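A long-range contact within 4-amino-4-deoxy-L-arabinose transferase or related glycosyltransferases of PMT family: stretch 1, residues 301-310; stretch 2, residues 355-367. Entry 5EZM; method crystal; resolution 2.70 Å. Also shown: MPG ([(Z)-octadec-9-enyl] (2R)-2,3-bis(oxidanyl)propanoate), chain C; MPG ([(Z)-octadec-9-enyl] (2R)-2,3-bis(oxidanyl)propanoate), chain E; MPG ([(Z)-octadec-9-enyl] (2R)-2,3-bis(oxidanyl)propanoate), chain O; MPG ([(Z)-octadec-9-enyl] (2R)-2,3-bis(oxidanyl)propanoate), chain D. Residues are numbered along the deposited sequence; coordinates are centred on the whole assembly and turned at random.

Stretch 1 301-310: GIFPKLWTAM
Stretch 2 355-367: ALGILAGVALDRL

How do the two stretches meet? Each contributes a helix; that of stretch 2 continues in from earlier in the chain. The two cross almost at right angles, 93° between their N-to-C directions, with axes 8.7 Å apart at closest approach. The register is set by the CA atoms of L306 and L359, 5.5 Å apart, and those of K305 and A363, 5.8 Å apart. In all 576 Å² is buried, mostly between apolar side chains.

What does the first part of stretch 2 offer? L356, in the m,t rotamer, points its CA-to-CB bond sideways, but its end comes nearer: L356 CD2 lies 4.2 Å from L306 CD1 and 4.5 Å from F303 CE1, at the edge of the phenyl ring. One face of that ring is covered by a lipid, with F303 CE1 3.6 Å from C4 of MPG chain E. G357 has no side chain and takes no part in the contact. One turn on from L356, L359 (m,t) points toward stretch 1, and its CD2 is 4.3 Å from A309 CB.

Where is the centre of the packing? L306 is the knob, set in a hole formed by L356, L359, A360 and A363. Its m,t rotamer carries L306 CD2 to 3.4 Å from A360 N, 3.8 Å from L359 CB and 3.8 Å from A363 CB, so the methyl lies against backbone as well as side chains. Alanine suits A360 and A363, whose short side chains let the leucine settle. Regular hydrogen bonds such as A360 N to L356 O, 2.6 Å, maintain the helix, and G361, without a side chain, takes no part in the contact. V362 (chi1 m) adds a snug alanine-valine contact, its CG2 3.5 Å from A309 CB. A363 CB points toward stretch 1, and its small size fits where the backbones are close: it lies 3.5 Å from K305 O.

How does the contact finish toward the end of stretch 2? I302, p,t and pointing toward stretch 2, places CD1 4.1 Å from A363 CB and 3.6 Å from CD2 of L364 (m,t). R366, exposed and extended with chi1 m and chi2 and chi3 t, reaches across until its NH1 lies 3.5 Å from T308 O, which approaches the guanidinium at its edge. L367 (m,t), at phi/psi -80/136, has left helical geometry; its CD1 is 4.4 Å from I302 CG2. K305, partly exposed, lays the end of its m,t,t,t chain against L367, with K305 CD and NZ 3.8 and 3.6 Å from L367 CD2.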

ATOM      1  N   GLY A 301      23.814  -0.823   2.831  1.00 63.82           N
ATOM      2  CA  GLY A 301      25.192  -0.850   3.287  1.00 64.22           C
ATOM      3  C   GLY A 301      25.351  -0.940   4.792  1.00 66.08           C
ATOM      4  O   GLY A 301      26.410  -1.369   5.264  1.00 66.84           O
ATOM      5  N   ILE A 302      24.334  -0.551   5.560  1.00 66.62           N
ATOM      6  CA  ILE A 302      24.401  -0.649   7.013  1.00 70.57           C
ATOM      7  C   ILE A 302      23.537  -1.785   7.546  1.00 72.51           C
ATOM      8  O   ILE A 302      23.293  -1.854   8.758  1.00 72.09           O
ATOM      9  CB  ILE A 302      24.033   0.678   7.702  1.00 70.21           C
ATOM     10  CG1 ILE A 302      22.553   1.012   7.502  1.00 67.92           C
ATOM     11  CG2 ILE A 302      24.931   1.810   7.219  1.00 69.45           C
ATOM     12  CD1 ILE A 302      22.056   2.128   8.392  1.00 66.48           C
ATOM     13  N   PHE A 303      23.069  -2.683   6.679  1.00 72.66           N
ATOM     14  CA  PHE A 303      22.317  -3.838   7.163  1.00 74.70           C
ATOM     15  C   PHE A 303      23.061  -4.639   8.229  1.00 77.35           C
ATOM     16  O   PHE A 303      22.418  -5.042   9.214  1.00 77.24           O
ATOM     17  CB  PHE A 303      21.907  -4.737   5.987  1.00 76.14           C
ATOM     18  CG  PHE A 303      20.448  -4.637   5.633  1.00 78.33           C
ATOM     19  CD1 PHE A 303      19.472  -4.866   6.593  1.00 79.56           C
ATOM     20  CD2 PHE A 303      20.049  -4.320   4.343  1.00 78.85           C
ATOM     21  CE1 PHE A 303      18.129  -4.773   6.276  1.00 78.98           C
ATOM     22  CE2 PHE A 303      18.705  -4.226   4.019  1.00 78.55           C
ATOM     23  CZ  PHE A 303      17.744  -4.454   4.987  1.00 78.53           C
ATOM     24  N   PRO A 304      24.372  -4.904   8.119  1.00 78.29           N
ATOM     25  CA  PRO A 304      25.069  -5.507   9.269  1.00 79.56           C
ATOM     26  C   PRO A 304      24.980  -4.660  10.525  1.00 80.29           C
ATOM     27  O   PRO A 304      24.711  -5.191  11.609  1.00 81.67           O
ATOM     28  CB  PRO A 304      26.513  -5.639   8.767  1.00 79.76           C
ATOM     29  CG  PRO A 304      26.385  -5.732   7.293  1.00 76.62           C
ATOM     30  CD  PRO A 304      25.251  -4.827   6.936  1.00 75.79           C
ATOM     31  N   LYS A 305      25.183  -3.346  10.404  1.00 80.05           N
ATOM     32  CA  LYS A 305      25.117  -2.455  11.555  1.00 79.63           C
ATOM     33  C   LYS A 305      23.721  -2.371  12.157  1.00 84.07           C
ATOM     34  O   LYS A 305      23.571  -1.819  13.252  1.00 83.56           O
ATOM     35  CB  LYS A 305      25.617  -1.064  11.160  1.00 75.46           C
ATOM     36  CG  LYS A 305      27.132  -0.984  11.072  1.00 77.63           C
ATOM     37  CD  LYS A 305      27.612   0.191  10.237  1.00 79.36           C
ATOM     38  CE  LYS A 305      29.139   0.220  10.183  1.00 84.28           C
ATOM     39  NZ  LYS A 305      29.661   1.219   9.205  1.00 85.83           N
ATOM     40  N   LEU A 306      22.702  -2.899  11.472  1.00 87.81           N
ATOM     41  CA  LEU A 306      21.397  -3.066  12.105  1.00 88.92           C
ATOM     42  C   LEU A 306      21.405  -4.244  13.070  1.00 93.87           C
ATOM     43  O   LEU A 306      20.886  -4.142  14.188  1.00 95.84           O
ATOM     44  CB  LEU A 306      20.314  -3.253  11.044  1.00 84.84           C
ATOM     45  CG  LEU A 306      20.121  -2.105  10.056  1.00 81.07           C
ATOM     46  CD1 LEU A 306      18.822  -2.286   9.292  1.00 78.11           C
ATOM     47  CD2 LEU A 306      20.141  -0.775  10.780  1.00 81.26           C
ATOM     48  N   TRP A 307      21.994  -5.369  12.656  1.00 96.02           N
ATOM     49  CA  TRP A 307      22.130  -6.516  13.545  1.00 99.19           C
ATOM     50  C   TRP A 307      22.889  -6.136  14.812  1.00102.15           C
ATOM     51  O   TRP A 307      22.409  -6.351  15.932  1.00102.56           O
ATOM     52  CB  TRP A 307      22.829  -7.658  12.805  1.00 99.46           C
ATOM     53  CG  TRP A 307      23.094  -8.869  13.649  1.00100.50           C
ATOM     54  CD1 TRP A 307      24.255  -9.179  14.295  1.00101.63           C
ATOM     55  CD2 TRP A 307      22.180  -9.935  13.933  1.00100.05           C
ATOM     56  NE1 TRP A 307      24.120 -10.370  14.965  1.00103.54           N
ATOM     57  CE2 TRP A 307      22.856 -10.855  14.759  1.00101.90           C
ATOM     58  CE3 TRP A 307      20.855 -10.200  13.573  1.00 97.93           C
ATOM     59  CZ2 TRP A 307      22.253 -12.020  15.230  1.00102.14           C
ATOM     60  CZ3 TRP A 307      20.259 -11.358  14.039  1.00 99.02           C
ATOM     61  CH2 TRP A 307      20.958 -12.254  14.860  1.00100.65           C
ATOM     62  N   THR A 308      24.063  -5.518  14.652  1.00104.73           N
ATOM     63  CA  THR A 308      24.890  -5.116  15.785  1.00106.93           C
ATOM     64  C   THR A 308      24.206  -4.009  16.579  1.00103.52           C
ATOM     65  O   THR A 308      24.776  -3.464  17.532  1.00105.72           O
ATOM     66  CB  THR A 308      26.273  -4.652  15.319  1.00109.50           C
ATOM     67  OG1 THR A 308      26.145  -3.467  14.526  1.00109.77           O
ATOM     68  CG2 THR A 308      26.955  -5.734  14.501  1.00108.61           C
ATOM     69  N   ALA A 309      22.983  -3.664  16.179  1.00 97.54           N
ATOM     70  CA  ALA A 309      22.185  -2.697  16.909  1.00 95.98           C
ATOM     71  C   ALA A 309      21.257  -3.355  17.917  1.00 98.08           C
ATOM     72  O   ALA A 309      20.963  -2.754  18.957  1.00100.04           O
ATOM     73  CB  ALA A 309      21.376  -1.846  15.927  1.00 93.83           C
ATOM     74  N   MET A 310      20.799  -4.577  17.648  1.00100.11           N
ATOM     75  CA  MET A 310      19.904  -5.280  18.563  1.00102.48           C
ATOM     76  C   MET A 310      20.633  -6.242  19.491  1.00108.27           C
ATOM     77  O   MET A 310      20.297  -6.323  20.676  1.00110.11           O
ATOM     78  CB  MET A 310      18.825  -6.040  17.780  1.00 99.12           C
ATOM     79  CG  MET A 310      19.351  -6.864  16.620  1.00 97.90           C
ATOM     80  SD  MET A 310      18.081  -7.855  15.808  1.00 96.39           S
ATOM     81  CE  MET A 310      17.815  -9.138  17.023  1.00 99.33           C
ATOM     82  N   ALA A 355      10.209  -0.863  12.003  1.00 64.67           N
ATOM     83  CA  ALA A 355      11.186  -1.424  12.929  1.00 67.66           C
ATOM     84  C   ALA A 355      12.602  -1.236  12.401  1.00 67.40           C
ATOM     85  O   ALA A 355      13.484  -0.734  13.113  1.00 67.19           O
ATOM     86  CB  ALA A 355      10.889  -2.905  13.170  1.00 69.15           C
ATOM     87  N   LEU A 356      12.831  -1.619  11.140  1.00 64.42           N
ATOM     88  CA  LEU A 356      14.118  -1.362  10.501  1.00 60.22           C
ATOM     89  C   LEU A 356      14.510   0.101  10.644  1.00 62.17           C
ATOM     90  O   LEU A 356      15.653   0.418  11.002  1.00 66.74           O
ATOM     91  CB  LEU A 356      14.065  -1.762   9.027  1.00 52.75           C
ATOM     92  CG  LEU A 356      13.881  -3.251   8.740  1.00 49.83           C
ATOM     93  CD1 LEU A 356      13.816  -3.493   7.242  1.00 48.39           C
ATOM     94  CD2 LEU A 356      15.000  -4.065   9.376  1.00 48.48           C
ATOM     95  N   GLY A 357      13.557   1.007  10.396  1.00 58.74           N
ATOM     96  CA  GLY A 357      13.819   2.422  10.601  1.00 60.08           C
ATOM     97  C   GLY A 357      14.423   2.705  11.960  1.00 64.70           C
ATOM     98  O   GLY A 357      15.493   3.314  12.066  1.00 66.11           O
ATOM     99  N   ILE A 358      13.768   2.217  13.020  1.00 64.67           N
ATOM    100  CA  ILE A 358      14.306   2.378  14.369  1.00 63.42           C
ATOM    101  C   ILE A 358      15.748   1.898  14.413  1.00 65.42           C
ATOM    102  O   ILE A 358      16.652   2.628  14.838  1.00 67.91           O
ATOM    103  CB  ILE A 358      13.434   1.629  15.391  1.00 62.31           C
ATOM    104  CG1 ILE A 358      12.002   2.162  15.366  1.00 60.34           C
ATOM    105  CG2 ILE A 358      14.033   1.739  16.790  1.00 63.43           C
ATOM    106  CD1 ILE A 358      11.095   1.490  16.374  1.00 62.01           C
ATOM    107  N   LEU A 359      15.989   0.675  13.934  1.00 66.46           N
ATOM    108  CA  LEU A 359      17.348   0.148  13.920  1.00 68.51           C
ATOM    109  C   LEU A 359      18.274   1.076  13.146  1.00 68.87           C
ATOM    110  O   LEU A 359      19.345   1.454  13.638  1.00 70.72           O
ATOM    111  CB  LEU A 359      17.365  -1.261  13.329  1.00 68.61           C
ATOM    112  CG  LEU A 359      16.666  -2.330  14.173  1.00 69.91           C
ATOM    113  CD1 LEU A 359      16.892  -3.722  13.594  1.00 68.86           C
ATOM    114  CD2 LEU A 359      17.145  -2.260  15.614  1.00 73.29           C
ATOM    115  N   ALA A 360      17.850   1.494  11.950  1.00 66.63           N
ATOM    116  CA  ALA A 360      18.652   2.437  11.182  1.00 66.72           C
ATOM    117  C   ALA A 360      18.977   3.663  12.024  1.00 68.96           C
ATOM    118  O   ALA A 360      20.138   4.085  12.113  1.00 71.31           O
ATOM    119  CB  ALA A 360      17.917   2.831   9.901  1.00 63.84           C
ATOM    120  N   GLY A 361      17.961   4.194  12.713  1.00 66.60           N
ATOM    121  CA  GLY A 361      18.161   5.375  13.532  1.00 65.92           C
ATOM    122  C   GLY A 361      19.294   5.222  14.525  1.00 71.15           C
ATOM    123  O   GLY A 361      20.059   6.161  14.756  1.00 74.21           O
ATOM    124  N   VAL A 362      19.437   4.033  15.114  1.00 71.81           N
ATOM    125  CA  VAL A 362      20.522   3.882  16.075  1.00 73.37           C
ATOM    126  C   VAL A 362      21.834   3.598  15.355  1.00 71.76           C
ATOM    127  O   VAL A 362      22.889   4.105  15.752  1.00 74.17           O
ATOM    128  CB  VAL A 362      20.185   2.809  17.132  1.00 76.13           C
ATOM    129  CG1 VAL A 362      18.818   3.076  17.727  1.00 75.79           C
ATOM    130  CG2 VAL A 362      20.248   1.413  16.561  1.00 76.30           C
ATOM    131  N   ALA A 363      21.789   2.836  14.257  1.00 67.87           N
ATOM    132  CA  ALA A 363      23.025   2.514  13.554  1.00 69.07           C
ATOM    133  C   ALA A 363      23.680   3.780  13.022  1.00 72.62           C
ATOM    134  O   ALA A 363      24.842   4.074  13.334  1.00 75.33           O
ATOM    135  CB  ALA A 363      22.751   1.520  12.426  1.00 67.22           C
ATOM    136  N   LEU A 364      22.926   4.566  12.248  1.00 72.17           N
ATOM    137  CA  LEU A 364      23.424   5.857  11.788  1.00 72.27           C
ATOM    138  C   LEU A 364      23.875   6.723  12.953  1.00 76.17           C
ATOM    139  O   LEU A 364      24.804   7.527  12.808  1.00 77.58           O
ATOM    140  CB  LEU A 364      22.343   6.574  10.973  1.00 67.20           C
ATOM    141  CG  LEU A 364      21.799   5.823   9.753  1.00 64.95           C
ATOM    142  CD1 LEU A 364      20.577   6.518   9.165  1.00 61.66           C
ATOM    143  CD2 LEU A 364      22.880   5.661   8.696  1.00 64.45           C
ATOM    144  N   ASP A 365      23.254   6.555  14.125  1.00 77.20           N
ATOM    145  CA  ASP A 365      23.612   7.389  15.265  1.00 79.11           C
ATOM    146  C   ASP A 365      25.021   7.110  15.767  1.00 79.61           C
ATOM    147  O   ASP A 365      25.625   7.987  16.392  1.00 80.00           O
ATOM    148  CB  ASP A 365      22.608   7.191  16.399  1.00 80.57           C
ATOM    149  CG  ASP A 365      22.785   8.199  17.510  1.00 81.25           C
ATOM    150  OD1 ASP A 365      23.239   9.326  17.217  1.00 80.47           O
ATOM    151  OD2 ASP A 365      22.472   7.864  18.673  1.00 82.24           O
ATOM    152  N   ARG A 366      25.565   5.925  15.497  1.00 79.80           N
ATOM    153  CA  ARG A 366      26.898   5.565  15.960  1.00 80.13           C
ATOM    154  C   ARG A 366      27.969   5.759  14.896  1.00 78.52           C
ATOM    155  O   ARG A 366      29.145   5.492  15.165  1.00 79.68           O
ATOM    156  CB  ARG A 366      26.906   4.114  16.448  1.00 82.55           C
ATOM    157  CG  ARG A 366      25.919   3.843  17.570  1.00 86.49           C
ATOM    158  CD  ARG A 366      25.847   2.360  17.898  1.00 92.18           C
ATOM    159  NE  ARG A 366      24.913   2.085  18.988  1.00 97.43           N
ATOM    160  CZ  ARG A 366      24.557   0.865  19.379  1.00100.83           C
ATOM    161  NH1 ARG A 366      25.056  -0.203  18.765  1.00101.18           N
ATOM    162  NH2 ARG A 366      23.702   0.711  20.381  1.00102.09           N
ATOM    163  N   LEU A 367      27.601   6.226  13.707  1.00 77.11           N
ATOM    164  CA  LEU A 367      28.549   6.343  12.608  1.00 77.11           C
ATOM    165  C   LEU A 367      29.414   7.589  12.745  1.00 79.14           C
ATOM    166  O   LEU A 367      28.923   8.676  13.063  1.00 80.68           O
ATOM    167  CB  LEU A 367      27.813   6.379  11.270  1.00 74.40           C
ATOM    168  CG  LEU A 367      27.023   5.126  10.897  1.00 73.53           C
ATOM    169  CD1 LEU A 367      26.399   5.286   9.519  1.00 71.44           C
ATOM    170  CD2 LEU A 367      27.917   3.897  10.952  1.00 72.49           C
TER
HETATM  171  C2  MPG C 630      28.118  -8.880  12.286  1.00 80.60           C
HETATM  172  C3  MPG C 630      26.839  -8.856  11.458  1.00 81.23           C
HETATM  173  C4  MPG C 630      26.096 -10.180  11.543  1.00 80.86           C
HETATM  174  C5  MPG C 630      24.850 -10.240  10.646  1.00 79.65           C
HETATM  175  C6  MPG C 630      24.096 -11.569  10.818  1.00 79.17           C
HETATM  176  C1  MPG C 630      28.991  -7.644  12.058  1.00 79.57           C
HETATM  177  C2  MPG E 604      15.933  -8.584   7.211  1.00 85.03           C
HETATM  178  C3  MPG E 604      16.893  -9.297   6.267  1.00 85.25           C
HETATM  179  C4  MPG E 604      17.919  -8.347   5.666  1.00 85.68           C
HETATM  180  C5  MPG E 604      18.753  -8.992   4.547  1.00 85.23           C
HETATM  181  C6  MPG E 604      19.949  -8.115   4.139  1.00 84.98           C
HETATM  182  C1  MPG E 604      14.888  -9.529   7.809  1.00 84.97           C
HETATM  183  C2  MPG O 614      23.430  -6.544   2.702  1.00 86.01           C
HETATM  184  C3  MPG O 614      24.835  -6.142   2.264  1.00 85.77           C
HETATM  185  C4  MPG O 614      25.499  -5.203   3.261  1.00 85.16           C
HETATM  186  C5  MPG O 614      26.954  -4.865   2.899  1.00 84.18           C
HETATM  187  C6  MPG O 614      27.716  -4.234   4.076  1.00 83.92           C
HETATM  188  C7  MPG O 614      29.239  -4.214   3.842  1.00 84.96           C
HETATM  189  C8  MPG O 614      30.042  -4.032   5.152  1.00 84.98           C
HETATM  190  C1  MPG O 614      22.793  -7.582   1.776  1.00 85.34           C
HETATM  191  C2  MPG D 603      20.647  -8.911   8.119  1.00 74.42           C
HETATM  192  C3  MPG D 603      20.257  -7.725   8.996  1.00 73.89           C
HETATM  193  C4  MPG D 603      18.972  -7.964   9.778  1.00 71.48           C
HETATM  194  C5  MPG D 603      18.623  -6.795  10.717  1.00 67.73           C
HETATM  195  C6  MPG D 603      17.343  -7.060  11.525  1.00 65.48           C
HETATM  196  C1  MPG D 603      22.101  -8.835   7.638  1.00 73.62           C